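Local coordinates for PA1221 (Pseudomonas aeruginosa, PDB 4DG8), which is an AMP-binding enzyme of the ANL clan that binds adenosine monophosphate and probably carries a C-terminal phosphopantetheine attachment domain, at residues L424-F438 against L476-C488. Sequence-based numbering, arbitrary orientation.
Sequences LNGYRLDLPALEQRF and LRQLPTWQRPHAC. With AMP (adenosine monophosphate), chain B.
Trp482 lays one face of its indole over the ring of Tyr427. The five-membered ring stacks face to face with the phenol, centroids 3.9 Å apart and planes at 30°. CD2 of Tyr427 comes closest, 3.3 Å from CD2 of Trp482. The six-membered ring takes a CH-pi contact from Tyr427 CB, 3.7 Å from its centroid. The Trp482 chi1 of 73° sets CG between its own backbone N and carbonyl carbon, which turns one indole face to Tyr427. CG of Gln483 covers the opposite face. The Tyr427 hydroxyl is hydrogen-bonded to Ser214. At the far end of the indole, Leu429 CD1 meets CH2 of Trp482 at 3.8 Å.

Further along, helix 431-439 packs on 476-488 mainly through apolar side chains. Leu434 CD2 meets the backbone O of Gln483, and its CD1 faces Leu479 CD2 at 4.2 Å. The Phe438 ring receives Leu476 CD2 at its edge, while Pro485 CG approaches obliquely, 3.7 Å from CZ. The extended Arg437 runs past Leu479 in the opposite direction. Its NH1 comes to 3.2 Å from Leu479 CD2, which meets the guanidinium obliquely. Asp430 caps the start of the helix, its OD1 accepting from Ala433 N.

Arg428 points away from this packing. Its guanidinium lies face-on to AMP O3P, 3.0 Å from CZ, and forms a salt bridge with Glu313. The contact joins the 421-430 hairpin, with its type I' turn from Leu424 to Tyr427, and the following helix to 476-488. It lies beside the AMP pocket, in the small C-terminal subdomain of a member of the ANL clan of AMP-binding enzymes.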
ATOM      1  N   LEU A 424       3.834  10.275  -3.998  1.00 28.88           N
ATOM      2  CA  LEU A 424       5.104  10.143  -4.702  1.00 34.22           C
ATOM      3  C   LEU A 424       5.528   8.674  -4.803  1.00 33.05           C
ATOM      4  O   LEU A 424       5.931   8.059  -3.816  1.00 34.12           O
ATOM      5  CB  LEU A 424       6.171  10.968  -3.969  1.00 37.20           C
ATOM      6  CG  LEU A 424       7.620  10.966  -4.445  1.00 44.26           C
ATOM      7  CD1 LEU A 424       7.686  11.303  -5.916  1.00 47.75           C
ATOM      8  CD2 LEU A 424       8.442  11.961  -3.623  1.00 47.18           C
ATOM      9  N   ASN A 425       5.443   8.122  -6.006  1.00 38.55           N
ATOM     10  CA  ASN A 425       5.808   6.726  -6.240  1.00 38.98           C
ATOM     11  C   ASN A 425       5.259   5.769  -5.187  1.00 36.22           C
ATOM     12  O   ASN A 425       6.003   4.988  -4.590  1.00 32.28           O
ATOM     13  CB  ASN A 425       7.316   6.579  -6.397  1.00 42.03           C
ATOM     14  CG  ASN A 425       7.845   7.437  -7.514  1.00 46.04           C
ATOM     15  OD1 ASN A 425       7.301   7.428  -8.623  1.00 49.27           O
ATOM     16  ND2 ASN A 425       8.881   8.220  -7.223  1.00 39.59           N
ATOM     17  N   GLY A 426       3.954   5.856  -4.956  1.00 38.32           N
ATOM     18  CA  GLY A 426       3.276   4.947  -4.048  1.00 40.53           C
ATOM     19  C   GLY A 426       3.158   5.431  -2.617  1.00 38.78           C
ATOM     20  O   GLY A 426       2.354   4.901  -1.855  1.00 44.56           O
ATOM     21  N   TYR A 427       3.954   6.433  -2.247  1.00 35.52           N
ATOM     22  CA  TYR A 427       3.945   6.964  -0.887  1.00 35.85           C
ATOM     23  C   TYR A 427       3.209   8.299  -0.763  1.00 37.62           C
ATOM     24  O   TYR A 427       3.365   9.188  -1.603  1.00 39.78           O
ATOM     25  CB  TYR A 427       5.380   7.187  -0.398  1.00 39.64           C
ATOM     26  CG  TYR A 427       6.233   5.947  -0.312  1.00 39.87           C
ATOM     27  CD1 TYR A 427       5.981   4.978   0.653  1.00 43.99           C
ATOM     28  CD2 TYR A 427       7.313   5.757  -1.174  1.00 38.50           C
ATOM     29  CE1 TYR A 427       6.775   3.847   0.748  1.00 47.53           C
ATOM     30  CE2 TYR A 427       8.114   4.627  -1.091  1.00 38.11           C
ATOM     31  CZ  TYR A 427       7.840   3.679  -0.122  1.00 48.21           C
ATOM     32  OH  TYR A 427       8.616   2.549  -0.018  1.00 51.49           O
ATOM     33  N   ARG A 428       2.414   8.450   0.294  1.00 29.47           N
ATOM     34  CA  ARG A 428       1.960   9.782   0.674  1.00 31.90           C
ATOM     35  C   ARG A 428       3.133  10.593   1.257  1.00 35.68           C
ATOM     36  O   ARG A 428       3.997  10.076   1.979  1.00 30.89           O
ATOM     37  CB  ARG A 428       0.823   9.706   1.692  1.00 31.66           C
ATOM     38  CG  ARG A 428      -0.478   9.177   1.137  1.00 34.92           C
ATOM     39  CD  ARG A 428      -1.492   8.955   2.268  1.00 36.39           C
ATOM     40  NE  ARG A 428      -1.058   7.922   3.209  1.00 32.57           N
ATOM     41  CZ  ARG A 428      -1.823   7.434   4.185  1.00 34.83           C
ATOM     42  NH1 ARG A 428      -3.061   7.889   4.355  1.00 34.84           N
ATOM     43  NH2 ARG A 428      -1.347   6.491   4.997  1.00 28.20           N
ATOM     44  N   LEU A 429       3.166  11.875   0.941  1.00 35.65           N
ATOM     45  CA  LEU A 429       4.221  12.720   1.452  1.00 28.10           C
ATOM     46  C   LEU A 429       3.658  14.070   1.819  1.00 30.22           C
ATOM     47  O   LEU A 429       2.933  14.699   1.013  1.00 29.10           O
ATOM     48  CB  LEU A 429       5.317  12.886   0.400  1.00 33.74           C
ATOM     49  CG  LEU A 429       6.531  13.682   0.868  1.00 31.29           C
ATOM     50  CD1 LEU A 429       7.120  13.020   2.110  1.00 33.03           C
ATOM     51  CD2 LEU A 429       7.548  13.786  -0.247  1.00 27.53           C
ATOM     52  N   ASP A 430       4.042  14.543   3.003  1.00 33.63           N
ATOM     53  CA  ASP A 430       3.668  15.882   3.410  1.00 33.50           C
ATOM     54  C   ASP A 430       4.780  16.715   2.811  1.00 41.65           C
ATOM     55  O   ASP A 430       5.878  16.846   3.361  1.00 40.54           O
ATOM     56  CB  ASP A 430       3.706  15.976   4.935  1.00 28.33           C
ATOM     57  CG  ASP A 430       3.188  17.299   5.456  1.00 35.69           C
ATOM     58  OD1 ASP A 430       3.232  18.308   4.706  1.00 32.23           O
ATOM     59  OD2 ASP A 430       2.756  17.329   6.636  1.00 33.20           O
ATOM     60  N   LEU A 431       4.450  17.320   1.678  1.00 40.13           N
ATOM     61  CA  LEU A 431       5.438  17.996   0.858  1.00 36.43           C
ATOM     62  C   LEU A 431       5.896  19.289   1.535  1.00 40.84           C
ATOM     63  O   LEU A 431       7.099  19.569   1.593  1.00 34.60           O
ATOM     64  CB  LEU A 431       4.882  18.237  -0.549  1.00 36.74           C
ATOM     65  CG  LEU A 431       5.834  18.834  -1.585  1.00 49.14           C
ATOM     66  CD1 LEU A 431       7.022  17.917  -1.793  1.00 47.65           C
ATOM     67  CD2 LEU A 431       5.099  19.055  -2.890  1.00 49.12           C
ATOM     68  N   PRO A 432       4.935  20.076   2.054  1.00 40.32           N
ATOM     69  CA  PRO A 432       5.311  21.332   2.705  1.00 44.07           C
ATOM     70  C   PRO A 432       6.180  21.102   3.940  1.00 44.95           C
ATOM     71  O   PRO A 432       7.024  21.952   4.240  1.00 44.76           O
ATOM     72  CB  PRO A 432       3.961  21.945   3.095  1.00 37.85           C
ATOM     73  CG  PRO A 432       2.987  21.321   2.170  1.00 38.05           C
ATOM     74  CD  PRO A 432       3.471  19.916   2.001  1.00 34.95           C
ATOM     75  N   ALA A 433       5.998  19.976   4.628  1.00 40.44           N
ATOM     76  CA  ALA A 433       6.837  19.664   5.792  1.00 45.47           C
ATOM     77  C   ALA A 433       8.284  19.407   5.379  1.00 44.30           C
ATOM     78  O   ALA A 433       9.211  19.960   5.973  1.00 37.80           O
ATOM     79  CB  ALA A 433       6.280  18.474   6.579  1.00 46.89           C
ATOM     80  N   LEU A 434       8.465  18.584   4.347  1.00 36.34           N
ATOM     81  CA  LEU A 434       9.794  18.258   3.831  1.00 41.75           C
ATOM     82  C   LEU A 434      10.486  19.511   3.276  1.00 42.18           C
ATOM     83  O   LEU A 434      11.699  19.732   3.452  1.00 42.60           O
ATOM     84  CB  LEU A 434       9.686  17.154   2.762  1.00 35.99           C
ATOM     85  CG  LEU A 434      11.003  16.658   2.155  1.00 42.67           C
ATOM     86  CD1 LEU A 434      11.930  16.167   3.264  1.00 33.56           C
ATOM     87  CD2 LEU A 434      10.775  15.569   1.083  1.00 35.39           C
ATOM     88  N   GLU A 435       9.686  20.339   2.623  1.00 34.00           N
ATOM     89  CA  GLU A 435      10.137  21.616   2.088  1.00 40.76           C
ATOM     90  C   GLU A 435      10.648  22.515   3.222  1.00 52.45           C
ATOM     91  O   GLU A 435      11.755  23.078   3.160  1.00 50.38           O
ATOM     92  CB  GLU A 435       8.955  22.280   1.389  1.00 40.61           C
ATOM     93  CG  GLU A 435       9.296  23.369   0.407  1.00 55.75           C
ATOM     94  CD  GLU A 435       8.089  23.753  -0.427  1.00 68.68           C
ATOM     95  OE1 GLU A 435       8.217  23.799  -1.666  1.00 72.47           O
ATOM     96  OE2 GLU A 435       7.008  23.987   0.159  1.00 71.55           O
ATOM     97  N   GLN A 436       9.822  22.643   4.258  1.00 60.96           N
ATOM     98  CA  GLN A 436      10.164  23.450   5.424  1.00 61.23           C
ATOM     99  C   GLN A 436      11.438  22.901   6.055  1.00 59.17           C
ATOM    100  O   GLN A 436      12.274  23.653   6.563  1.00 58.01           O
ATOM    101  CB  GLN A 436       9.006  23.468   6.427  1.00 59.35           C
ATOM    102  CG  GLN A 436       9.293  24.240   7.719  1.00 75.41           C
ATOM    103  CD  GLN A 436       9.681  25.697   7.478  1.00 81.50           C
ATOM    104  OE1 GLN A 436      10.671  26.184   8.027  1.00 83.47           O
ATOM    105  NE2 GLN A 436       8.897  26.398   6.663  1.00 84.93           N
ATOM    106  N   ARG A 437      11.592  21.584   5.988  1.00 53.47           N
ATOM    107  CA  ARG A 437      12.790  20.920   6.479  1.00 51.60           C
ATOM    108  C   ARG A 437      14.058  21.299   5.687  1.00 52.84           C
ATOM    109  O   ARG A 437      15.130  21.513   6.272  1.00 47.96           O
ATOM    110  CB  ARG A 437      12.576  19.404   6.508  1.00 49.62           C
ATOM    111  CG  ARG A 437      13.754  18.647   7.062  1.00 51.30           C
ATOM    112  CD  ARG A 437      13.434  17.174   7.309  1.00 49.30           C
ATOM    113  NE  ARG A 437      14.577  16.549   7.974  1.00 60.59           N
ATOM    114  CZ  ARG A 437      14.825  15.243   8.016  1.00 59.21           C
ATOM    115  NH1 ARG A 437      14.004  14.376   7.428  1.00 51.33           N
ATOM    116  NH2 ARG A 437      15.910  14.809   8.653  1.00 57.65           N
ATOM    117  N   PHE A 438      13.942  21.384   4.362  1.00 49.28           N
ATOM    118  CA  PHE A 438      15.038  21.907   3.550  1.00 49.97           C
ATOM    119  C   PHE A 438      15.364  23.361   3.918  1.00 53.55           C
ATOM    120  O   PHE A 438      16.535  23.730   4.019  1.00 47.13           O
ATOM    121  CB  PHE A 438      14.726  21.803   2.049  1.00 51.64           C
ATOM    122  CG  PHE A 438      15.203  20.524   1.410  1.00 49.14           C
ATOM    123  CD1 PHE A 438      16.472  20.444   0.855  1.00 47.90           C
ATOM    124  CD2 PHE A 438      14.376  19.410   1.344  1.00 53.37           C
ATOM    125  CE1 PHE A 438      16.919  19.270   0.258  1.00 51.74           C
ATOM    126  CE2 PHE A 438      14.815  18.229   0.746  1.00 52.00           C
ATOM    127  CZ  PHE A 438      16.088  18.160   0.206  1.00 51.66           C
ATOM    128  N   LEU A 476      20.104  15.011   2.505  1.00 40.89           N
ATOM    129  CA  LEU A 476      19.870  13.922   1.554  1.00 46.92           C
ATOM    130  C   LEU A 476      20.399  12.588   2.089  1.00 47.65           C
ATOM    131  O   LEU A 476      19.729  11.557   1.985  1.00 52.42           O
ATOM    132  CB  LEU A 476      20.514  14.234   0.202  1.00 53.65           C
ATOM    133  CG  LEU A 476      20.028  15.494  -0.506  1.00 58.23           C
ATOM    134  CD1 LEU A 476      20.753  15.661  -1.827  1.00 59.95           C
ATOM    135  CD2 LEU A 476      18.535  15.424  -0.725  1.00 58.17           C
ATOM    136  N   ARG A 477      21.608  12.615   2.649  1.00 44.96           N
ATOM    137  CA  ARG A 477      22.184  11.431   3.277  1.00 49.40           C
ATOM    138  C   ARG A 477      21.290  10.810   4.363  1.00 45.96           C
ATOM    139  O   ARG A 477      21.338   9.599   4.589  1.00 40.24           O
ATOM    140  CB  ARG A 477      23.558  11.748   3.866  1.00 55.85           C
ATOM    141  CG  ARG A 477      24.653  11.902   2.834  1.00 59.11           C
ATOM    142  CD  ARG A 477      26.010  11.894   3.502  1.00 59.32           C
ATOM    143  NE  ARG A 477      26.261  13.110   4.273  1.00 55.59           N
ATOM    144  CZ  ARG A 477      26.880  14.185   3.789  1.00 53.77           C
ATOM    145  NH1 ARG A 477      27.310  14.196   2.533  1.00 51.21           N
ATOM    146  NH2 ARG A 477      27.073  15.250   4.559  1.00 51.02           N
ATOM    147  N   GLN A 478      20.503  11.639   5.051  1.00 42.09           N
ATOM    148  CA  GLN A 478      19.653  11.151   6.142  1.00 42.09           C
ATOM    149  C   GLN A 478      18.248  10.734   5.713  1.00 43.07           C
ATOM    150  O   GLN A 478      17.527  10.088   6.478  1.00 47.67           O
ATOM    151  CB  GLN A 478      19.537  12.210   7.231  1.00 41.01           C
ATOM    152  CG  GLN A 478      20.811  12.416   8.034  1.00 45.90           C
ATOM    153  CD  GLN A 478      20.598  13.378   9.176  1.00 51.26           C
ATOM    154  OE1 GLN A 478      20.823  14.577   9.034  1.00 55.36           O
ATOM    155  NE2 GLN A 478      20.142  12.860  10.314  1.00 54.74           N
ATOM    156  N   LEU A 479      17.859  11.103   4.498  1.00 39.32           N
ATOM    157  CA  LEU A 479      16.514  10.802   4.012  1.00 38.50           C
ATOM    158  C   LEU A 479      16.433   9.405   3.402  1.00 38.30           C
ATOM    159  O   LEU A 479      17.422   8.883   2.885  1.00 40.62           O
ATOM    160  CB  LEU A 479      16.052  11.853   2.990  1.00 33.03           C
ATOM    161  CG  LEU A 479      15.973  13.323   3.434  1.00 40.75           C
ATOM    162  CD1 LEU A 479      15.707  14.235   2.232  1.00 39.99           C
ATOM    163  CD2 LEU A 479      14.922  13.537   4.526  1.00 39.92           C
ATOM    164  N   PRO A 480      15.250   8.789   3.467  1.00 40.83           N
ATOM    165  CA  PRO A 480      15.104   7.542   2.715  1.00 34.06           C
ATOM    166  C   PRO A 480      15.213   7.843   1.219  1.00 36.40           C
ATOM    167  O   PRO A 480      14.910   8.966   0.798  1.00 34.36           O
ATOM    168  CB  PRO A 480      13.696   7.071   3.085  1.00 31.13           C
ATOM    169  CG  PRO A 480      12.976   8.304   3.505  1.00 40.25           C
ATOM    170  CD  PRO A 480      14.004   9.193   4.142  1.00 38.32           C
ATOM    171  N   THR A 481      15.660   6.866   0.437  1.00 33.44           N
ATOM    172  CA  THR A 481      15.890   7.083  -0.988  1.00 42.57           C
ATOM    173  C   THR A 481      14.687   7.752  -1.655  1.00 43.49           C
ATOM    174  O   THR A 481      14.843   8.709  -2.422  1.00 39.31           O
ATOM    175  CB  THR A 481      16.217   5.764  -1.740  1.00 42.24           C
ATOM    176  OG1 THR A 481      15.177   4.803  -1.511  1.00 35.30           O
ATOM    177  CG2 THR A 481      17.560   5.192  -1.286  1.00 44.87           C
ATOM    178  N   TRP A 482      13.490   7.264  -1.337  1.00 33.66           N
ATOM    179  CA  TRP A 482      12.279   7.702  -2.031  1.00 31.80           C
ATOM    180  C   TRP A 482      11.906   9.172  -1.757  1.00 36.19           C
ATOM    181  O   TRP A 482      11.092   9.739  -2.475  1.00 31.19           O
ATOM    182  CB  TRP A 482      11.111   6.768  -1.717  1.00 31.74           C
ATOM    183  CG  TRP A 482      10.563   6.932  -0.331  1.00 37.00           C
ATOM    184  CD1 TRP A 482      10.943   6.252   0.792  1.00 36.92           C
ATOM    185  CD2 TRP A 482       9.521   7.828   0.074  1.00 46.23           C
ATOM    186  NE1 TRP A 482      10.204   6.679   1.877  1.00 42.06           N
ATOM    187  CE2 TRP A 482       9.326   7.645   1.463  1.00 48.16           C
ATOM    188  CE3 TRP A 482       8.730   8.769  -0.602  1.00 43.52           C
ATOM    189  CZ2 TRP A 482       8.375   8.368   2.188  1.00 51.93           C
ATOM    190  CZ3 TRP A 482       7.783   9.489   0.121  1.00 53.81           C
ATOM    191  CH2 TRP A 482       7.616   9.283   1.502  1.00 52.75           C
ATOM    192  N   GLN A 483      12.498   9.778  -0.726  1.00 31.71           N
ATOM    193  CA  GLN A 483      12.278  11.194  -0.437  1.00 35.91           C
ATOM    194  C   GLN A 483      13.377  12.128  -0.933  1.00 40.46           C
ATOM    195  O   GLN A 483      13.263  13.343  -0.777  1.00 45.13           O
ATOM    196  CB  GLN A 483      12.135  11.421   1.068  1.00 37.30           C
ATOM    197  CG  GLN A 483      10.913  10.791   1.682  1.00 44.14           C
ATOM    198  CD  GLN A 483      10.781  11.119   3.159  1.00 43.45           C
ATOM    199  OE1 GLN A 483      11.601  11.841   3.720  1.00 44.06           O
ATOM    200  NE2 GLN A 483       9.747  10.580   3.795  1.00 49.92           N
ATOM    201  N   ARG A 484      14.455  11.580  -1.489  1.00 35.99           N
ATOM    202  CA  ARG A 484      15.559  12.426  -1.948  1.00 41.59           C
ATOM    203  C   ARG A 484      15.243  13.010  -3.304  1.00 36.35           C
ATOM    204  O   ARG A 484      14.934  12.270  -4.237  1.00 35.55           O
ATOM    205  CB  ARG A 484      16.861  11.635  -2.042  1.00 44.49           C
ATOM    206  CG  ARG A 484      17.386  11.141  -0.703  1.00 42.36           C
ATOM    207  CD  ARG A 484      18.454  10.097  -0.934  1.00 45.04           C
ATOM    208  NE  ARG A 484      18.835   9.424   0.297  1.00 50.00           N
ATOM    209  CZ  ARG A 484      19.683   8.405   0.345  1.00 50.39           C
ATOM    210  NH1 ARG A 484      20.230   7.947  -0.779  1.00 53.10           N
ATOM    211  NH2 ARG A 484      19.981   7.849   1.510  1.00 38.77           N
ATOM    212  N   PRO A 485      15.313  14.343  -3.427  1.00 41.28           N
ATOM    213  CA  PRO A 485      15.051  14.955  -4.736  1.00 40.42           C
ATOM    214  C   PRO A 485      15.967  14.367  -5.798  1.00 41.61           C
ATOM    215  O   PRO A 485      17.131  14.075  -5.516  1.00 38.04           O
ATOM    216  CB  PRO A 485      15.390  16.426  -4.513  1.00 34.12           C
ATOM    217  CG  PRO A 485      15.130  16.634  -3.056  1.00 44.18           C
ATOM    218  CD  PRO A 485      15.527  15.349  -2.376  1.00 45.97           C
ATOM    219  N   HIS A 486      15.432  14.182  -6.999  1.00 46.92           N
ATOM    220  CA  HIS A 486      16.226  13.735  -8.132  1.00 52.18           C
ATOM    221  C   HIS A 486      17.309  14.767  -8.444  1.00 56.15           C
ATOM    222  O   HIS A 486      18.425  14.417  -8.832  1.00 59.57           O
ATOM    223  CB  HIS A 486      15.330  13.530  -9.354  1.00 58.27           C
ATOM    224  CG  HIS A 486      16.087  13.244 -10.610  1.00 68.77           C
ATOM    225  ND1 HIS A 486      16.690  12.028 -10.853  1.00 74.67           N
ATOM    226  CD2 HIS A 486      16.353  14.019 -11.687  1.00 74.89           C
ATOM    227  CE1 HIS A 486      17.289  12.066 -12.030  1.00 81.05           C
ATOM    228  NE2 HIS A 486      17.100  13.262 -12.557  1.00 79.60           N
ATOM    229  N   ALA A 487      16.973  16.041  -8.270  1.00 56.60           N
ATOM    230  CA  ALA A 487      17.931  17.123  -8.480  1.00 54.44           C
ATOM    231  C   ALA A 487      17.789  18.225  -7.429  1.00 51.20           C
ATOM    232  O   ALA A 487      16.679  18.684  -7.152  1.00 48.94           O
ATOM    233  CB  ALA A 487      17.768  17.703  -9.880  1.00 49.00           C
ATOM    234  N   CYS A 488      18.910  18.641  -6.844  1.00 50.57           N
ATOM    235  CA  CYS A 488      18.935  19.828  -5.986  1.00 47.93           C
ATOM    236  C   CYS A 488      19.629  20.944  -6.738  1.00 53.43           C
ATOM    237  O   CYS A 488      20.807  20.827  -7.081  1.00 56.06           O
ATOM    238  CB  CYS A 488      19.697  19.567  -4.695  1.00 49.59           C
ATOM    239  SG  CYS A 488      18.779  18.657  -3.468  1.00 62.26           S
TER
HETATM  240  P   AMP B 701      -2.147   5.306   0.563  1.00 26.02           P
HETATM  241  O1P AMP B 701      -0.638   5.359   0.454  1.00 21.91           O
HETATM  242  O2P AMP B 701      -2.877   4.106  -0.028  1.00 21.46           O
HETATM  243  O3P AMP B 701      -2.480   5.457   2.036  1.00 18.74           O
HETATM  244  O5' AMP B 701      -2.771   6.642  -0.031  1.00 23.28           O
HETATM  245  C5' AMP B 701      -4.135   6.951   0.175  1.00 19.44           C
HETATM  246  C4' AMP B 701      -4.525   8.226  -0.520  1.00 26.58           C
HETATM  247  O4' AMP B 701      -4.235   8.129  -1.940  1.00 25.16           O
HETATM  248  C3' AMP B 701      -6.001   8.579  -0.465  1.00 27.62           C
HETATM  249  O3' AMP B 701      -6.374   9.189   0.765  1.00 25.55           O
HETATM  250  C2' AMP B 701      -6.172   9.481  -1.679  1.00 26.56           C
HETATM  251  O2' AMP B 701      -5.694  10.791  -1.396  1.00 24.71           O
HETATM  252  C1' AMP B 701      -5.221   8.823  -2.683  1.00 22.01           C
HETATM  253  N9  AMP B 701      -5.920   7.852  -3.557  1.00 25.49           N
HETATM  254  C8  AMP B 701      -5.880   6.508  -3.400  1.00 23.02           C
HETATM  255  N7  AMP B 701      -6.614   5.872  -4.345  1.00 22.04           N
HETATM  256  C5  AMP B 701      -7.159   6.808  -5.136  1.00 26.91           C
HETATM  257  C6  AMP B 701      -8.050   6.815  -6.329  1.00 23.79           C
HETATM  258  N6  AMP B 701      -8.511   5.668  -6.861  1.00 20.51           N
HETATM  259  N1  AMP B 701      -8.382   8.011  -6.872  1.00 28.59           N
HETATM  260  C2  AMP B 701      -7.915   9.160  -6.338  1.00 23.97           C
HETATM  261  N3  AMP B 701      -7.105   9.225  -5.262  1.00 22.74           N
HETATM  262  C4  AMP B 701      -6.692   8.111  -4.620  1.00 23.44           C
HETATM  263  O   HOH W   1      10.004   8.159  -4.978  1.00 35.08           O